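Local coordinates for protein transcription termination factor FttA (Pyrococcus horikoshii, PDB 3AF6) that probably terminates transcription by cutting nascent RNA, acting as a zinc-dependent nuclease of the beta-CASP branch of the metallo-beta-lactamase superfamily, at residues A[366-371]-A[593-598]; A[390-395]-A[616-621]; A[396-401]-A[624-629]. One frame throughout, in Å; residues are numbered along the deposited sequence.

Contact 1: A[366-371]-A[593-598]. With ZN (zinc ion), chain J; SO4 (sulfate ion), chain G.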
loop_
_atom_site.group_PDB
_atom_site.type_symbol
_atom_site.label_atom_id
_atom_site.label_comp_id
_atom_site.label_asym_id
_atom_site.label_seq_id
_atom_site.Cartn_x
_atom_site.Cartn_y
_atom_site.Cartn_z
ATOM N N GLY A 366 -7.988 2.418 -8.166
ATOM C CA GLY A 366 -6.594 2.676 -7.864
ATOM C C GLY A 366 -5.865 2.088 -9.065
ATOM O O GLY A 366 -6.386 2.103 -10.181
ATOM N N ASP A 367 -4.660 1.575 -8.878
ATOM C CA ASP A 367 -3.980 0.970 -10.009
ATOM C C ASP A 367 -4.246 -0.516 -9.875
ATOM O O ASP A 367 -4.223 -1.057 -8.762
ATOM C CB ASP A 367 -2.484 1.259 -9.955
ATOM C CG ASP A 367 -2.146 2.664 -10.406
ATOM O OD1 ASP A 367 -1.067 3.153 -10.033
ATOM O OD2 ASP A 367 -2.946 3.280 -11.140
ATOM N N PHE A 368 -4.523 -1.175 -10.997
ATOM C CA PHE A 368 -4.796 -2.602 -10.961
ATOM C C PHE A 368 -4.316 -3.350 -12.184
ATOM O O PHE A 368 -4.091 -2.777 -13.243
ATOM C CB PHE A 368 -6.296 -2.873 -10.755
ATOM C CG PHE A 368 -7.146 -2.641 -11.982
ATOM C CD1 PHE A 368 -7.533 -1.350 -12.351
ATOM C CD2 PHE A 368 -7.599 -3.727 -12.745
ATOM C CE1 PHE A 368 -8.357 -1.137 -13.445
ATOM C CE2 PHE A 368 -8.429 -3.525 -13.852
ATOM C CZ PHE A 368 -8.812 -2.226 -14.201
ATOM N N LYS A 369 -4.160 -4.651 -12.013
ATOM C CA LYS A 369 -3.707 -5.529 -13.080
ATOM C C LYS A 369 -4.784 -6.625 -13.154
ATOM O O LYS A 369 -5.251 -7.106 -12.120
ATOM C CB LYS A 369 -2.324 -6.091 -12.703
ATOM C CG LYS A 369 -1.606 -6.872 -13.793
ATOM C CD LYS A 369 -1.201 -6.022 -14.990
ATOM C CE LYS A 369 -0.714 -6.929 -16.124
ATOM N NZ LYS A 369 -0.170 -6.204 -17.296
ATOM N N PHE A 370 -5.204 -7.010 -14.355
ATOM C CA PHE A 370 -6.255 -8.028 -14.439
ATOM C C PHE A 370 -5.862 -9.364 -15.086
ATOM O O PHE A 370 -6.650 -9.986 -15.799
ATOM C CB PHE A 370 -7.498 -7.440 -15.120
ATOM C CG PHE A 370 -8.781 -8.164 -14.787
ATOM C CD1 PHE A 370 -9.041 -8.583 -13.477
ATOM C CD2 PHE A 370 -9.739 -8.411 -15.779
ATOM C CE1 PHE A 370 -10.233 -9.234 -13.159
ATOM C CE2 PHE A 370 -10.931 -9.061 -15.475
ATOM C CZ PHE A 370 -11.184 -9.476 -14.158
ATOM N N ILE A 371 -4.621 -9.772 -14.845
ATOM C CA ILE A 371 -4.090 -11.050 -15.300
ATOM C C ILE A 371 -3.089 -11.407 -14.212
ATOM O O ILE A 371 -2.693 -10.544 -13.429
ATOM C CB ILE A 371 -3.357 -10.982 -16.672
ATOM C CG1 ILE A 371 -2.132 -10.068 -16.578
ATOM C CG2 ILE A 371 -4.340 -10.572 -17.764
ATOM C CD1 ILE A 371 -1.343 -9.951 -17.889
ATOM N N GLY A 593 2.715 -3.292 -14.014
ATOM C CA GLY A 593 1.798 -3.622 -12.943
ATOM C C GLY A 593 0.440 -3.013 -13.269
ATOM O O GLY A 593 -0.465 -3.019 -12.437
ATOM N N HIS A 594 0.310 -2.477 -14.481
ATOM C CA HIS A 594 -0.933 -1.851 -14.948
ATOM C C HIS A 594 -1.684 -2.706 -15.959
ATOM O O HIS A 594 -1.066 -3.303 -16.851
ATOM C CB HIS A 594 -0.650 -0.526 -15.651
ATOM C CG HIS A 594 -0.363 0.612 -14.733
ATOM N ND1 HIS A 594 -1.311 1.138 -13.886
ATOM C CD2 HIS A 594 0.757 1.351 -14.556
ATOM C CE1 HIS A 594 -0.787 2.154 -13.224
ATOM N NE2 HIS A 594 0.465 2.303 -13.613
ATOM N N ALA A 595 -3.011 -2.755 -15.843
ATOM C CA ALA A 595 -3.790 -3.500 -16.822
ATOM C C ALA A 595 -3.590 -2.748 -18.141
ATOM O O ALA A 595 -3.595 -1.511 -18.161
ATOM C CB ALA A 595 -5.254 -3.503 -16.442
ATOM N N ASP A 596 -3.375 -3.463 -19.238
ATOM C CA ASP A 596 -3.197 -2.766 -20.500
ATOM C C ASP A 596 -4.578 -2.525 -21.120
ATOM O O ASP A 596 -5.589 -2.865 -20.499
ATOM C CB ASP A 596 -2.251 -3.555 -21.411
ATOM C CG ASP A 596 -2.916 -4.714 -22.114
ATOM O OD1 ASP A 596 -4.014 -5.161 -21.688
ATOM O OD2 ASP A 596 -2.305 -5.184 -23.107
ATOM N N ARG A 597 -4.635 -1.921 -22.306
ATOM C CA ARG A 597 -5.916 -1.624 -22.945
ATOM C C ARG A 597 -6.873 -2.805 -22.908
ATOM O O ARG A 597 -7.986 -2.693 -22.386
ATOM C CB ARG A 597 -5.701 -1.154 -24.397
ATOM C CG ARG A 597 -6.962 -1.152 -25.292
ATOM C CD ARG A 597 -8.144 -0.449 -24.640
ATOM N NE ARG A 597 -8.517 0.786 -25.326
ATOM C CZ ARG A 597 -9.553 0.914 -26.154
ATOM N NH1 ARG A 597 -9.805 2.082 -26.722
ATOM N NH2 ARG A 597 -10.345 -0.117 -26.412
ATOM N N ARG A 598 -6.438 -3.939 -23.453
ATOM C CA ARG A 598 -7.255 -5.144 -23.483
ATOM C C ARG A 598 -7.729 -5.550 -22.076
ATOM O O ARG A 598 -8.892 -5.890 -21.881
ATOM C CB ARG A 598 -6.450 -6.280 -24.123
ATOM C CG ARG A 598 -7.190 -7.591 -24.331
ATOM C CD ARG A 598 -6.211 -8.635 -24.873
ATOM N NE ARG A 598 -6.819 -9.932 -25.202
ATOM C CZ ARG A 598 -7.478 -10.713 -24.342
ATOM N NH1 ARG A 598 -7.639 -10.343 -23.071
ATOM N NH2 ARG A 598 -7.955 -11.888 -24.751
HETATM ZN ZN ZN J . -0.494 5.587 -9.657
HETATM S S SO4 G . 2.095 4.766 -12.479
HETATM O O1 SO4 G . 3.042 5.801 -12.033
HETATM O O2 SO4 G . 1.026 4.617 -11.479
HETATM O O3 SO4 G . 1.513 5.162 -13.770
HETATM O O4 SO4 G . 2.802 3.483 -12.629
#
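Asp367 and His594 come together beside the zinc centre of the metallo-beta-lactamase fold: Asp367 is the aspartate shared by both metal sites, and His594, in a Gly-His-Ala-Asp run, probably corresponds to the motif B histidine of beta-CASP nucleases. OD1 of Asp367 binds the zinc ion at 2.5 Å, completing a site with Asp260, His261 and His618. An aspartate suits this place because its short carboxylate can serve two metals without a flexible tail. The other carboxylate oxygen, OD2, sits at the edge of the His594 imidazole, though the fine geometry of this approach is doubtful. From this ring NE2 donates to O4 of a sulfate at 2.8 Å, and O2 of the same ion reaches the metal at 2.6 Å. The sulfate, probably left from crystallisation, thus ties His594 to the zinc, while Glu392 accepts from ND1 and fixes the ring's rotation.

Behind the metal the packing is close. The N-H of Ala595 bonds to Phe368 O at 2.8 Å, and the small CB of Ala595 rests over one face of the Phe368 ring, off toward its rim, 4.1 Å from CE2. Leu600 of the following helix adds to this apolar patch, and Asp596 caps that helix. At Phe370 the contact thins out: this partly exposed residue is only lightly covered by 593-598, its ring leads away from them, and its backbone N bonds instead to Glu599 OE1. Lys369 lies across the loop carbonyls, with CB against Gly593 O. Its long chain, bent at chi2 (66°), lays CD alongside the His594 carbonyl while its ammonium group forms a salt bridge with Glu599; the same NZ also donates to His594 O at 3.1 Å, approaching from 44° above the carbonyl plane.

Contact 2: A[390-395]-A[616-621]. With ZN (zinc ion), chain J.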
loop_
_atom_site.group_PDB
_atom_site.type_symbol
_atom_site.label_atom_id
_atom_site.label_comp_id
_atom_site.label_asym_id
_atom_site.label_seq_id
_atom_site.Cartn_x
_atom_site.Cartn_y
_atom_site.Cartn_z
ATOM N N VAL A 390 -15.023 3.708 -10.559
ATOM C CA VAL A 390 -14.013 4.705 -10.926
ATOM C C VAL A 390 -12.797 3.845 -11.211
ATOM O O VAL A 390 -12.333 3.148 -10.313
ATOM C CB VAL A 390 -13.682 5.669 -9.747
ATOM C CG1 VAL A 390 -12.697 6.725 -10.204
ATOM C CG2 VAL A 390 -14.954 6.313 -9.215
ATOM N N MET A 391 -12.290 3.882 -12.443
ATOM C CA MET A 391 -11.149 3.046 -12.809
ATOM C C MET A 391 -9.978 3.802 -13.430
ATOM O O MET A 391 -10.159 4.863 -14.019
ATOM C CB MET A 391 -11.608 1.931 -13.766
ATOM C CG MET A 391 -12.005 2.410 -15.165
ATOM S SD MET A 391 -12.696 1.106 -16.239
ATOM C CE MET A 391 -11.382 -0.107 -16.232
ATOM N N GLU A 392 -8.775 3.241 -13.311
ATOM C CA GLU A 392 -7.588 3.875 -13.869
ATOM C C GLU A 392 -7.541 3.739 -15.401
ATOM O O GLU A 392 -8.249 2.918 -15.978
ATOM C CB GLU A 392 -6.327 3.285 -13.231
ATOM C CG GLU A 392 -6.035 1.848 -13.590
ATOM C CD GLU A 392 -4.558 1.616 -13.902
ATOM O OE1 GLU A 392 -4.067 2.203 -14.886
ATOM O OE2 GLU A 392 -3.891 0.847 -13.169
ATOM N N SER A 393 -6.714 4.552 -16.054
ATOM C CA SER A 393 -6.608 4.528 -17.509
ATOM C C SER A 393 -5.175 4.679 -18.012
ATOM O O SER A 393 -4.963 5.129 -19.138
ATOM C CB SER A 393 -7.439 5.664 -18.116
ATOM O OG SER A 393 -8.646 5.871 -17.399
ATOM N N THR A 394 -4.193 4.319 -17.195
ATOM C CA THR A 394 -2.802 4.450 -17.604
ATOM C C THR A 394 -2.571 3.942 -19.029
ATOM O O THR A 394 -1.826 4.547 -19.798
ATOM C CB THR A 394 -1.863 3.687 -16.663
ATOM O OG1 THR A 394 -2.242 3.922 -15.304
ATOM C CG2 THR A 394 -0.437 4.170 -16.856
ATOM N N TYR A 395 -3.197 2.825 -19.386
ATOM C CA TYR A 395 -3.040 2.288 -20.733
ATOM C C TYR A 395 -4.409 2.260 -21.415
ATOM O O TYR A 395 -4.734 1.337 -22.170
ATOM C CB TYR A 395 -2.424 0.889 -20.681
ATOM C CG TYR A 395 -0.952 0.888 -20.322
ATOM C CD1 TYR A 395 -0.529 1.148 -19.019
ATOM C CD2 TYR A 395 0.028 0.672 -21.300
ATOM C CE1 TYR A 395 0.833 1.196 -18.701
ATOM C CE2 TYR A 395 1.382 0.723 -20.993
ATOM C CZ TYR A 395 1.781 0.985 -19.695
ATOM O OH TYR A 395 3.124 1.050 -19.384
ATOM N N THR A 616 -13.617 7.093 -15.830
ATOM C CA THR A 616 -12.222 6.809 -16.103
ATOM C C THR A 616 -11.314 7.945 -15.639
ATOM O O THR A 616 -11.563 9.122 -15.916
ATOM C CB THR A 616 -12.007 6.569 -17.596
ATOM O OG1 THR A 616 -12.428 7.722 -18.323
ATOM C CG2 THR A 616 -12.810 5.367 -18.052
ATOM N N VAL A 617 -10.248 7.568 -14.939
ATOM C CA VAL A 617 -9.290 8.523 -14.409
ATOM C C VAL A 617 -7.881 7.958 -14.484
ATOM O O VAL A 617 -7.652 6.911 -15.088
ATOM C CB VAL A 617 -9.591 8.837 -12.924
ATOM C CG1 VAL A 617 -10.991 9.412 -12.783
ATOM C CG2 VAL A 617 -9.440 7.571 -12.082
ATOM N N HIS A 618 -6.941 8.675 -13.867
ATOM C CA HIS A 618 -5.540 8.260 -13.798
ATOM C C HIS A 618 -4.971 7.803 -15.147
ATOM O O HIS A 618 -4.672 6.632 -15.348
ATOM C CB HIS A 618 -5.418 7.139 -12.760
ATOM C CG HIS A 618 -4.010 6.798 -12.384
ATOM N ND1 HIS A 618 -3.122 6.214 -13.262
ATOM C CD2 HIS A 618 -3.347 6.923 -11.210
ATOM C CE1 HIS A 618 -1.975 5.992 -12.647
ATOM N NE2 HIS A 618 -2.085 6.413 -11.401
ATOM N N GLY A 619 -4.828 8.748 -16.063
ATOM C CA GLY A 619 -4.289 8.448 -17.374
ATOM C C GLY A 619 -4.096 9.754 -18.118
ATOM O O GLY A 619 -4.678 10.759 -17.746
ATOM N N GLU A 620 -3.262 9.771 -19.145
ATOM C CA GLU A 620 -3.101 10.997 -19.905
ATOM C C GLU A 620 -4.510 11.371 -20.367
ATOM O O GLU A 620 -5.387 10.510 -20.506
ATOM C CB GLU A 620 -2.171 10.773 -21.095
ATOM C CG GLU A 620 -0.748 10.451 -20.672
ATOM C CD GLU A 620 0.156 10.085 -21.839
ATOM O OE1 GLU A 620 1.249 9.532 -21.576
ATOM O OE2 GLU A 620 -0.219 10.344 -23.010
ATOM N N PRO A 621 -4.752 12.669 -20.594
ATOM C CA PRO A 621 -6.080 13.126 -21.031
ATOM C C PRO A 621 -6.717 12.322 -22.165
ATOM O O PRO A 621 -7.854 11.877 -22.029
ATOM C CB PRO A 621 -5.839 14.588 -21.400
ATOM C CG PRO A 621 -4.742 14.988 -20.456
ATOM C CD PRO A 621 -3.804 13.795 -20.506
HETATM ZN ZN ZN J . -0.494 5.587 -9.657
#
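The His618 imidazole has Thr394 OG1 at its edge, near the ring plane and 3.2 Å from ND1, while CB of Glu392 approaches obliquely; outside the two segments the ring of His261 meets it with nearly parallel planes. With CG anti to the backbone N (chi1 -169°), the ring runs side by side with Thr394 and carries NE2 to the zinc ion at 2.5 Å. The carboxylate of Glu392 is the second flat group. Its OE1 takes two donors from Thr394: the hydroxyl from above the plane, and the backbone N, at 3.1 Å, nearly along the C-O axis. Thr394 is thereby held against the histidine edge, and OE2 accepts from Phe368 N as well as from His594.

Upstream, the backbones pair as parallel strands. Val617 N donates to Met391 O at 2.9 Å, and Met391 also bonds with Ile615, so it links to residues on both sides of Thr616. Val390 CG1 and Val617 CG2 meet at 3.9 Å, beta-branched apolar side chains that suit a strand pair. Further along, Ser393 grips the turning chain twice: OG donates to Val617 O at 2.7 Å and its N to His618 O at 3.0 Å. A small hydroxyl can fold back this way, and Gly619 fits where the direction of a CB would lead toward Ser393 O. Neighbouring parallel strands 388-392 and 613-617, with an acidic residue near the C-terminal end of one and a metal-binding histidine following the other, are consistent with motifs A and C of beta-CASP nucleases.

Contact 3: A[396-401]-A[624-629]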
loop_
_atom_site.group_PDB
_atom_site.type_symbol
_atom_site.label_atom_id
_atom_site.label_comp_id
_atom_site.label_asym_id
_atom_site.label_seq_id
_atom_site.Cartn_x
_atom_site.Cartn_y
_atom_site.Cartn_z
ATOM N N GLY A 396 -5.200 3.299 -21.146
ATOM C CA GLY A 396 -6.533 3.407 -21.705
ATOM C C GLY A 396 -6.606 3.626 -23.205
ATOM O O GLY A 396 -7.689 3.520 -23.792
ATOM N N GLY A 397 -5.473 3.933 -23.826
ATOM C CA GLY A 397 -5.452 4.148 -25.261
ATOM C C GLY A 397 -5.853 2.892 -26.012
ATOM O O GLY A 397 -5.707 1.776 -25.495
ATOM N N ALA A 398 -6.355 3.068 -27.233
ATOM C CA ALA A 398 -6.795 1.945 -28.062
ATOM C C ALA A 398 -5.635 1.062 -28.514
ATOM O O ALA A 398 -5.809 -0.135 -28.757
ATOM C CB ALA A 398 -7.563 2.462 -29.280
ATOM N N ASN A 399 -4.449 1.643 -28.633
ATOM C CA ASN A 399 -3.293 0.865 -29.063
ATOM C C ASN A 399 -2.353 0.567 -27.899
ATOM O O ASN A 399 -1.235 0.111 -28.109
ATOM C CB ASN A 399 -2.528 1.622 -30.153
ATOM C CG ASN A 399 -3.334 1.775 -31.440
ATOM O OD1 ASN A 399 -3.065 2.665 -32.247
ATOM N ND2 ASN A 399 -4.316 0.901 -31.640
ATOM N N ASP A 400 -2.801 0.823 -26.674
ATOM C CA ASP A 400 -1.946 0.579 -25.523
ATOM C C ASP A 400 -1.957 -0.864 -25.059
ATOM O O ASP A 400 -2.369 -1.167 -23.942
ATOM C CB ASP A 400 -2.316 1.505 -24.360
ATOM C CG ASP A 400 -2.124 2.970 -24.705
ATOM O OD1 ASP A 400 -1.329 3.273 -25.617
ATOM O OD2 ASP A 400 -2.760 3.822 -24.063
ATOM N N ILE A 401 -1.507 -1.754 -25.941
ATOM C CA ILE A 401 -1.413 -3.170 -25.621
ATOM C C ILE A 401 0.021 -3.434 -25.179
ATOM O O ILE A 401 0.973 -3.136 -25.903
ATOM C CB ILE A 401 -1.734 -4.079 -26.844
ATOM C CG1 ILE A 401 -3.241 -4.113 -27.105
ATOM C CG2 ILE A 401 -1.245 -5.487 -26.592
ATOM C CD1 ILE A 401 -3.754 -2.911 -27.843
ATOM N N CYS A 624 -7.883 8.803 -21.001
ATOM C CA CYS A 624 -9.079 8.681 -20.169
ATOM C C CYS A 624 -10.285 8.826 -21.063
ATOM O O CYS A 624 -11.282 8.111 -20.918
ATOM C CB CYS A 624 -9.129 9.757 -19.095
ATOM S SG CYS A 624 -7.830 9.647 -17.870
ATOM N N LEU A 625 -10.175 9.764 -21.997
ATOM C CA LEU A 625 -11.232 10.049 -22.952
ATOM C C LEU A 625 -11.498 8.810 -23.799
ATOM O O LEU A 625 -12.636 8.330 -23.898
ATOM C CB LEU A 625 -10.804 11.204 -23.855
ATOM C CG LEU A 625 -11.926 12.119 -24.341
ATOM C CD1 LEU A 625 -12.904 11.357 -25.210
ATOM C CD2 LEU A 625 -12.637 12.693 -23.118
ATOM N N ASP A 626 -10.421 8.299 -24.392
ATOM C CA ASP A 626 -10.447 7.123 -25.258
ATOM C C ASP A 626 -11.123 5.921 -24.580
ATOM O O ASP A 626 -12.078 5.347 -25.112
ATOM C CB ASP A 626 -9.011 6.764 -25.651
ATOM C CG ASP A 626 -8.945 5.808 -26.829
ATOM O OD1 ASP A 626 -9.794 4.893 -26.900
ATOM O OD2 ASP A 626 -8.033 5.965 -27.676
ATOM N N LEU A 627 -10.623 5.546 -23.402
ATOM C CA LEU A 627 -11.181 4.422 -22.674
ATOM C C LEU A 627 -12.672 4.624 -22.400
ATOM O O LEU A 627 -13.484 3.732 -22.641
ATOM C CB LEU A 627 -10.417 4.233 -21.367
ATOM C CG LEU A 627 -10.922 3.159 -20.397
ATOM C CD1 LEU A 627 -10.963 1.780 -21.079
ATOM C CD2 LEU A 627 -10.013 3.139 -19.194
ATOM N N ALA A 628 -13.023 5.807 -21.900
ATOM C CA ALA A 628 -14.410 6.151 -21.582
ATOM C C ALA A 628 -15.302 6.029 -22.812
ATOM O O ALA A 628 -16.359 5.394 -22.767
ATOM C CB ALA A 628 -14.475 7.578 -21.028
ATOM N N THR A 629 -14.874 6.654 -23.905
ATOM C CA THR A 629 -15.617 6.609 -25.154
ATOM C C THR A 629 -15.728 5.166 -25.622
ATOM O O THR A 629 -16.804 4.717 -26.029
ATOM C CB THR A 629 -14.907 7.425 -26.256
ATOM O OG1 THR A 629 -14.986 8.823 -25.944
ATOM C CG2 THR A 629 -15.542 7.161 -27.612
#
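Asp626 points from its helix at the loop around Gly397 and Ala398, whereas its neighbour Leu627 passes alongside Gly396. The aspartate's CG stands anti to the backbone N (chi1 -164°), which extends the carboxylate toward the loop. There OD2 accepts a long, weak hydrogen bond from Ala398 N at 3.4 Å, with Ala398 CB at 3.9 Å from the same oxygen. OD1 has the stronger partner, a salt bridge with Arg597, whose guanidinium also donates to Gly396 O. One short acidic side chain is therefore shared between an arginine and a backbone N-H.

Leu627 approaches differently. Its CB lies 3.7 Å from Gly396 O and 4.0 Å from Gly396 CA, and its branches pack against Leu600 and Met601 of helix 597-606. Glycine suits position 396, since a CB here would point toward Leu627 and leave little room.

Helix 621-635 follows strand 613-617 of the metallo-beta-lactamase fold, and the loop it meets leads from strand 388-392 toward helix 405-420, about where the chain passes into the beta-CASP domain. A type I turn from Gly397 to Asp400 shapes this passage. Asp400 curls back so that OD2 receives a weak bond from Gly397 N at 2.7 Å; glycine, lacking a side chain, lets the carboxylate lie close to position 397. The same OD2 forms a salt bridge with Lys623 NZ.

Overall arrangement
The three contacts form a chain leading outward from the zinc ions, and each joins a segment N-terminal to the beta-CASP region, or at its start, to one C-terminal to it. Contacts 1 and 2, with centres 11 Å apart, both touch the metal and are joined by the hydrogen bond of His594 ND1 to Glu392 OE2 (2.7 Å). Contact 3 is the outermost: the nearest approach of Gly396 to a zinc ion is about 14 Å. Its centre is 8 Å from that of contact 2, to which a probable hydrogen bond from Thr616 OG1 to Cys624 O (2.9 Å) connects it. Contacts 1 and 3, 13 Å apart between centres, are joined by the salt bridge of Arg597 NH1 with Asp626 OD1 (2.8 Å).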